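Local coordinates for protein hemolysin (Enterococcus faecalis, PDB 2R2Z) that belongs to a family of membrane proteins that may bind flavin adenine dinucleotide, and carries a transporter-associated domain that binds zinc ions in the crystal, at residues G22-L25 / I26-N30; E76-T80 / R81-L85. All coordinates share one frame; numbering follows the deposited sequence. Where two conformers were deposited one is given.

Both contacts are local turns of the chain within one transporter-associated domain, and their centres lie about 15 Å apart. Contact 1 comes first, where the chain leaves strand 17-21 and starts helix 26-33; contact 2 is the hairpin end that joins strands 70-78 and 81-89. Strands 17-21 and 81-89 are antiparallel neighbours in the sheet, which brings the two sites together: Gly22 N probably donates a hydrogen bond to Leu83 O, at 2.9 Å, and Gly22 also packs against Leu85. Arg23 and Arg81 bring their guanidinium groups close there. The loop that leads into helix 26-33 is thus joined to strand 81-89 at the end of strand 17-21.

Contact 1 of 2, residues G22-L25 / I26-N30; sequences GRML and IDEFN
The N-terminal cap of helix 26-33 is built by Leu25 and Glu28, with Leu25 at the N-cap position and Glu28 three residues further on. Glu28 OE1 reaches back to accept a hydrogen bond from Leu25 N (2.9 Å, 166° at the hydrogen). This is the glutamate half of a capping box; the reciprocal bond is missing because leucine has no polar side-chain group to offer. The N-H meets OE1 on its anti side, tilted from the carboxylate plane. With its CG beside the backbone N (chi1 -74°), Glu28 runs back over Leu25, and the remainder of its chain is extended. Leu25 lies across it, CB and CG against OE1 and CD1 3.7 Å from Glu28 CD, so the leucine side chain lies against the carboxylate. Water 1 donates to Glu28 OE1 at 2.8 Å and also to Arg23 O, two residues before the cap. Two donors therefore grip one carboxylate oxygen, which probably limits rotation of the group. The first helical backbone bond runs from Phe29 N to Leu25 O (2.9 Å). Selenomethionine Met24, extended beyond CG, runs alongside Glu28 and Phe29 at the start of the helix. Its SE lies 4.2 Å from Phe29 CB and at the edge of the ring, near the ring plane, while CE rests 3.8 Å from Glu28 O. Beyond the cap, Phe29 meets Phe33 in its own helix and Met45 of helix 45-53; Met24 shares a backbone hydrogen bond with Met45, and Ile26 packs on Met45 and Tyr48 of that helix.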
ATOM      1  N   GLY A  22      -6.192  -2.791  -1.473  1.00  9.45           N
ATOM      2  CA  GLY A  22      -5.177  -3.782  -1.837  1.00  9.16           C
ATOM      3  C   GLY A  22      -5.242  -4.210  -3.297  1.00  8.77           C
ATOM      4  O   GLY A  22      -4.214  -4.532  -3.909  1.00  9.13           O
ATOM      5  N   ARG A  23      -6.454  -4.239  -3.858  1.00  9.57           N
ATOM      6  CA  ARG A  23      -6.615  -4.661  -5.246  1.00 10.83           C
ATOM      7  C   ARG A  23      -6.122  -3.657  -6.286  1.00  9.98           C
ATOM      8  O   ARG A  23      -6.038  -3.998  -7.465  1.00 10.94           O
ATOM      9  CB  ARG A  23      -8.079  -4.985  -5.549  1.00 10.95           C
ATOM     10  CG  ARG A  23      -9.014  -3.789  -5.395  1.00 12.44           C
ATOM     11  CD  ARG A  23     -10.406  -4.051  -5.993  1.00 13.88           C
ATOM     12  NE  ARG A  23     -11.025  -5.282  -5.503  1.00 18.76           N
ATOM     13  CZ  ARG A  23     -11.708  -5.399  -4.375  1.00 20.29           C
ATOM     14  NH1 ARG A  23     -11.858  -4.357  -3.567  1.00 20.46           N
ATOM     15  NH2 ARG A  23     -12.233  -6.578  -4.050  1.00 19.61           N
HETATM   16  N   MSE A  24      -5.816  -2.424  -5.874  1.00  9.68           N
HETATM   17  CA  MSE A  24      -5.324  -1.432  -6.817  1.00  9.60           C
HETATM   18  C   MSE A  24      -4.041  -1.942  -7.449  1.00  8.81           C
HETATM   19  O   MSE A  24      -3.143  -2.421  -6.756  1.00  9.02           O
HETATM   20  CB  MSE A  24      -5.087  -0.104  -6.118  1.00  9.28           C
HETATM   21  CG  MSE A  24      -4.767   1.014  -7.087  1.00  9.93           C
HETATM   22 SE   MSE A  24      -4.574   2.743  -6.183  0.70 11.07          SE
HETATM   23  CE  MSE A  24      -4.839   3.919  -7.730  1.00 12.17           C
ATOM     24  N   LEU A  25      -3.946  -1.839  -8.766  1.00  9.09           N
ATOM     25  CA  LEU A  25      -2.727  -2.251  -9.435  1.00  9.00           C
ATOM     26  C   LEU A  25      -1.576  -1.306  -9.121  1.00  8.93           C
ATOM     27  O   LEU A  25      -1.774  -0.097  -9.018  1.00  9.60           O
ATOM     28  CB  LEU A  25      -2.954  -2.278 -10.950  1.00 10.69           C
ATOM     29  CG  LEU A  25      -3.997  -3.295 -11.412  1.00 11.78           C
ATOM     30  CD1 LEU A  25      -4.205  -3.116 -12.899  1.00 14.29           C
ATOM     31  CD2 LEU A  25      -3.565  -4.718 -11.123  1.00 14.53           C
ATOM     32  N   ILE A  26      -0.366  -1.849  -8.993  1.00  9.35           N
ATOM     33  CA  ILE A  26       0.826  -1.017  -8.829  1.00  9.41           C
ATOM     34  C   ILE A  26       0.892   0.023  -9.951  1.00  9.88           C
ATOM     35  O   ILE A  26       1.174   1.199  -9.708  1.00  9.19           O
ATOM     36  CB  ILE A  26       2.115  -1.878  -8.819  1.00  9.47           C
ATOM     37  CG1 ILE A  26       2.114  -2.852  -7.643  1.00 10.63           C
ATOM     38  CG2 ILE A  26       3.357  -0.985  -8.783  1.00 11.31           C
ATOM     39  CD1 ILE A  26       3.157  -3.956  -7.775  1.00 11.59           C
ATOM     40  N   ASP A  27       0.648  -0.404 -11.190  1.00  9.66           N
ATOM     41  CA  ASP A  27       0.707   0.535 -12.307  1.00 11.13           C
ATOM     42  C   ASP A  27      -0.332   1.666 -12.179  1.00 11.28           C
ATOM     43  O   ASP A  27      -0.056   2.816 -12.526  1.00 11.62           O
ATOM     44  CB  ASP A  27       0.542  -0.221 -13.634  1.00 11.70           C
ATOM     45  CG  ASP A  27       1.707  -1.163 -13.933  1.00 14.13           C
ATOM     46  OD1 ASP A  27       2.815  -0.964 -13.386  1.00 16.18           O
ATOM     47  OD2 ASP A  27       1.531  -2.104 -14.760  1.00 15.64           O
ATOM     48  N   GLU A  28      -1.521   1.336 -11.684  1.00 11.46           N
ATOM     49  CA  GLU A  28      -2.581   2.321 -11.419  1.00 12.56           C
ATOM     50  C   GLU A  28      -2.145   3.303 -10.326  1.00 11.30           C
ATOM     51  O   GLU A  28      -2.323   4.512 -10.456  1.00 11.48           O
ATOM     52  CB  GLU A  28      -3.879   1.610 -10.979  1.00 13.09           C
ATOM     53  CG  GLU A  28      -4.647   0.884 -12.104  1.00 15.89           C
ATOM     54  CD  GLU A  28      -5.808  -0.016 -11.623  1.00 15.15           C
ATOM     55  OE1 GLU A  28      -5.828  -0.529 -10.462  1.00 13.73           O
ATOM     56  OE2 GLU A  28      -6.715  -0.244 -12.466  1.00 19.61           O
ATOM     57  N   PHE A  29      -1.576   2.765  -9.253  1.00  9.92           N
ATOM     58  CA  PHE A  29      -1.061   3.586  -8.167  1.00  9.36           C
ATOM     59  C   PHE A  29      -0.028   4.592  -8.697  1.00  8.81           C
ATOM     60  O   PHE A  29      -0.094   5.779  -8.391  1.00  8.99           O
ATOM     61  CB  PHE A  29      -0.442   2.669  -7.094  1.00  9.68           C
ATOM     62  CG  PHE A  29       0.117   3.397  -5.903  1.00  8.79           C
ATOM     63  CD1 PHE A  29      -0.647   3.568  -4.750  1.00 10.68           C
ATOM     64  CD2 PHE A  29       1.417   3.882  -5.924  1.00  9.45           C
ATOM     65  CE1 PHE A  29      -0.123   4.231  -3.645  1.00 11.79           C
ATOM     66  CE2 PHE A  29       1.943   4.546  -4.836  1.00 10.19           C
ATOM     67  CZ  PHE A  29       1.173   4.724  -3.690  1.00 10.69           C
ATOM     68  N   ASN A  30       0.923   4.124  -9.509  1.00  9.00           N
ATOM     69  CA  ASN A  30       1.931   5.030 -10.045  1.00  9.41           C
ATOM     70  C   ASN A  30       1.335   6.120 -10.925  1.00 10.48           C
ATOM     71  O   ASN A  30       1.762   7.266 -10.874  1.00 10.25           O
ATOM     72  CB  ASN A  30       2.976   4.278 -10.867  1.00  9.38           C
ATOM     73  CG  ASN A  30       3.939   3.473 -10.026  1.00  9.80           C
ATOM     74  OD1 ASN A  30       4.164   3.734  -8.839  1.00  9.41           O
ATOM     75  ND2 ASN A  30       4.561   2.497 -10.663  1.00 10.59           N
TER
HETATM   76  O   HOH W   1      -7.356  -2.716  -9.736  1.00 19.88           O

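Contact 2 of 2, residues E76-T80 / R81-L85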
ATOM      1  N   GLU A  76      -5.593  -2.511   7.167  1.00  9.70           N
ATOM      2  CA  GLU A  76      -6.668  -3.459   7.450  1.00 10.01           C
ATOM      3  C   GLU A  76      -6.390  -4.785   6.800  1.00  9.71           C
ATOM      4  O   GLU A  76      -6.275  -4.868   5.568  1.00  9.71           O
ATOM      5  CB  GLU A  76      -8.023  -2.928   6.967  1.00 11.15           C
ATOM      6  CG  GLU A  76      -9.169  -3.812   7.412  1.00 14.15           C
ATOM      7  CD  GLU A  76     -10.540  -3.309   7.011  1.00 15.85           C
ATOM      8  OE1 GLU A  76     -10.641  -2.300   6.280  1.00 17.49           O
ATOM      9  OE2 GLU A  76     -11.536  -3.946   7.434  1.00 18.65           O
HETATM   10  N   MSE A  77      -6.342  -5.817   7.641  1.00 10.01           N
HETATM   11  CA  MSE A  77      -6.247  -7.218   7.206  1.00 10.44           C
HETATM   12  C   MSE A  77      -7.604  -7.878   7.328  1.00 11.12           C
HETATM   13  O   MSE A  77      -8.358  -7.593   8.265  1.00 11.75           O
HETATM   14  CB  MSE A  77      -5.288  -8.011   8.097  1.00 10.91           C
HETATM   15  CG  MSE A  77      -3.890  -7.443   8.187  1.00 11.18           C
HETATM   16 SE   MSE A  77      -2.957  -7.423   6.492  0.65 11.41          SE
HETATM   17  CE  MSE A  77      -2.960  -9.357   6.148  1.00 12.30           C
ATOM     18  N   GLU A  78      -7.910  -8.751   6.378  1.00 11.39           N
ATOM     19  CA  GLU A  78      -9.060  -9.646   6.502  0.50 11.65           C
ATOM     20  C   GLU A  78      -8.490 -11.047   6.401  1.00 11.57           C
ATOM     21  O   GLU A  78      -8.198 -11.531   5.307  1.00 11.25           O
ATOM     22  CB  GLU A  78     -10.118  -9.366   5.419  0.50 11.90           C
ATOM     23  CG  GLU A  78     -11.364 -10.273   5.495  0.50 12.42           C
ATOM     24  CD  GLU A  78     -12.507  -9.801   4.612  0.50 14.63           C
ATOM     25  OE1 GLU A  78     -12.980  -8.663   4.819  0.50 13.29           O
ATOM     26  OE2 GLU A  78     -12.932 -10.570   3.717  0.50 12.57           O
ATOM     27  N   GLY A  79      -8.303 -11.679   7.553  1.00 11.55           N
ATOM     28  CA  GLY A  79      -7.491 -12.898   7.601  1.00 11.78           C
ATOM     29  C   GLY A  79      -6.110 -12.538   7.081  1.00 12.15           C
ATOM     30  O   GLY A  79      -5.538 -11.505   7.470  1.00 12.75           O
ATOM     31  N   THR A  80      -5.600 -13.330   6.150  1.00 11.95           N
ATOM     32  CA  THR A  80      -4.284 -13.050   5.605  1.00 13.58           C
ATOM     33  C   THR A  80      -4.311 -12.146   4.376  1.00 12.77           C
ATOM     34  O   THR A  80      -3.253 -11.870   3.805  1.00 13.45           O
ATOM     35  CB  THR A  80      -3.528 -14.332   5.281  1.00 15.03           C
ATOM     36  OG1 THR A  80      -4.269 -15.098   4.335  1.00 16.34           O
ATOM     37  CG2 THR A  80      -3.297 -15.160   6.534  1.00 16.19           C
ATOM     38  N   ARG A  81      -5.496 -11.678   3.982  1.00 11.79           N
ATOM     39  CA  ARG A  81      -5.596 -10.728   2.890  1.00 11.85           C
ATOM     40  C   ARG A  81      -5.379  -9.296   3.367  1.00 10.93           C
ATOM     41  O   ARG A  81      -6.012  -8.846   4.332  1.00 10.88           O
ATOM     42  CB  ARG A  81      -6.970 -10.827   2.248  1.00 12.29           C
ATOM     43  CG  ARG A  81      -7.217  -9.775   1.198  1.00 12.84           C
ATOM     44  CD  ARG A  81      -8.613  -9.911   0.645  1.00 15.07           C
ATOM     45  NE  ARG A  81      -8.879  -8.966  -0.432  1.00 15.74           N
ATOM     46  CZ  ARG A  81     -10.005  -8.969  -1.136  1.00 16.37           C
ATOM     47  NH1 ARG A  81     -10.944  -9.872  -0.881  1.00 17.97           N
ATOM     48  NH2 ARG A  81     -10.186  -8.084  -2.096  1.00 17.89           N
ATOM     49  N   LEU A  82      -4.486  -8.582   2.688  1.00 10.50           N
ATOM     50  CA  LEU A  82      -4.303  -7.165   2.946  1.00 10.54           C
ATOM     51  C   LEU A  82      -5.365  -6.386   2.191  1.00 10.10           C
ATOM     52  O   LEU A  82      -5.305  -6.253   0.966  1.00 10.71           O
ATOM     53  CB  LEU A  82      -2.889  -6.736   2.563  1.00 10.61           C
ATOM     54  CG  LEU A  82      -2.594  -5.232   2.547  1.00 10.30           C
ATOM     55  CD1 LEU A  82      -2.976  -4.567   3.873  1.00 10.48           C
ATOM     56  CD2 LEU A  82      -1.116  -5.006   2.255  1.00 10.52           C
ATOM     57  N   LEU A  83      -6.354  -5.914   2.914  1.00  9.88           N
ATOM     58  CA  LEU A  83      -7.525  -5.246   2.347  0.50 10.42           C
ATOM     59  C   LEU A  83      -7.247  -3.781   1.980  1.00  9.66           C
ATOM     60  O   LEU A  83      -7.673  -3.338   0.951  1.00  9.49           O
ATOM     61  CB  LEU A  83      -8.713  -5.286   3.316  0.50 11.71           C
ATOM     62  CG  LEU A  83      -9.675  -6.463   3.429  0.50 12.93           C
ATOM     63  CD1 LEU A  83     -10.861  -6.051   4.294  0.50 14.41           C
ATOM     64  CD2 LEU A  83     -10.169  -6.938   2.074  0.50 13.68           C
ATOM     65  N   VAL A  84      -6.653  -3.064   2.936  1.00  8.67           N
ATOM     66  CA  VAL A  84      -6.481  -1.616   2.778  1.00  8.92           C
ATOM     67  C   VAL A  84      -5.098  -1.224   3.255  1.00  8.38           C
ATOM     68  O   VAL A  84      -4.660  -1.648   4.340  1.00  9.05           O
ATOM     69  CB  VAL A  84      -7.571  -0.822   3.578  1.00  9.09           C
ATOM     70  CG1 VAL A  84      -7.422   0.668   3.341  1.00 10.52           C
ATOM     71  CG2 VAL A  84      -8.985  -1.261   3.161  1.00 11.18           C
ATOM     72  N   LEU A  85      -4.435  -0.398   2.448  1.00  7.90           N
ATOM     73  CA  LEU A  85      -3.149   0.204   2.811  1.00  8.11           C
ATOM     74  C   LEU A  85      -3.371   1.650   3.190  1.00  8.05           C
ATOM     75  O   LEU A  85      -4.210   2.313   2.599  1.00  9.33           O
ATOM     76  CB  LEU A  85      -2.191   0.188   1.597  1.00  8.53           C
ATOM     77  CG  LEU A  85      -1.613  -1.142   1.126  1.00  8.35           C
ATOM     78  CD1 LEU A  85      -2.661  -1.952   0.351  1.00  9.18           C
ATOM     79  CD2 LEU A  85      -0.411  -0.899   0.233  1.00  9.04           C
TER
HETATM   80  O   HOH W   2     -11.399 -11.738   1.183  1.00 23.13           O
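Selenomethionine Met77 folds back over Arg81 and Leu82, bent at chi2 and chi3 (-63° and -61°). Its CB lies 3.9 Å from Arg81 O, the same oxygen that Met77 CA approaches in a CA-H...O contact. Met77 SE lies 3.8 Å from Leu82 CA and close to its CD1. At the tip, Met77 CE turns back to within 3.6 Å of Arg81 O. Met77 and Leu82 form the non-hydrogen-bonded pair of an antiparallel hairpin, and their side chains share one face of the sheet: Leu82 packs on helix 45-53, whereas Met77 meets Ile56, Pro57 and Glu59 of the loop after helix 45-53.

The chain reverses through a type II' turn from Glu78 to Arg81, with Gly79 taking the positive phi at its second position. Gly79 N is hydrogen-bonded to Glu59, a zinc-binding residue, and a zinc ion lies nearby. Glu78 and Arg81 close the turn with two backbone bonds; the one from Glu78 N to Arg81 O (2.8 Å) is the straighter, while Arg81 N comes to Glu78 O from above the carbonyl plane. Further along is a classic beta bulge, in which Leu83 and Val84 both face Glu76. Glu76 O accepts from both, from Leu83 N at 2.9 Å and from Val84 N at 3.2 Å, the second on a lone pair in the carbonyl plane. Leu83 and Glu78 each adopt two conformations, which leaves the contacts of their side chains less certain. In one of them Leu83 CG packs 3.5 Å from Glu78 CB, and Leu83 CD2 sits over one face of the Arg81 guanidinium, offset toward its rim. Water 2, in plane at the guanidinium edge, accepts from Arg81 NH1 at 2.8 Å and, with the same caution, donates to Glu78 OE2 in a longer bond.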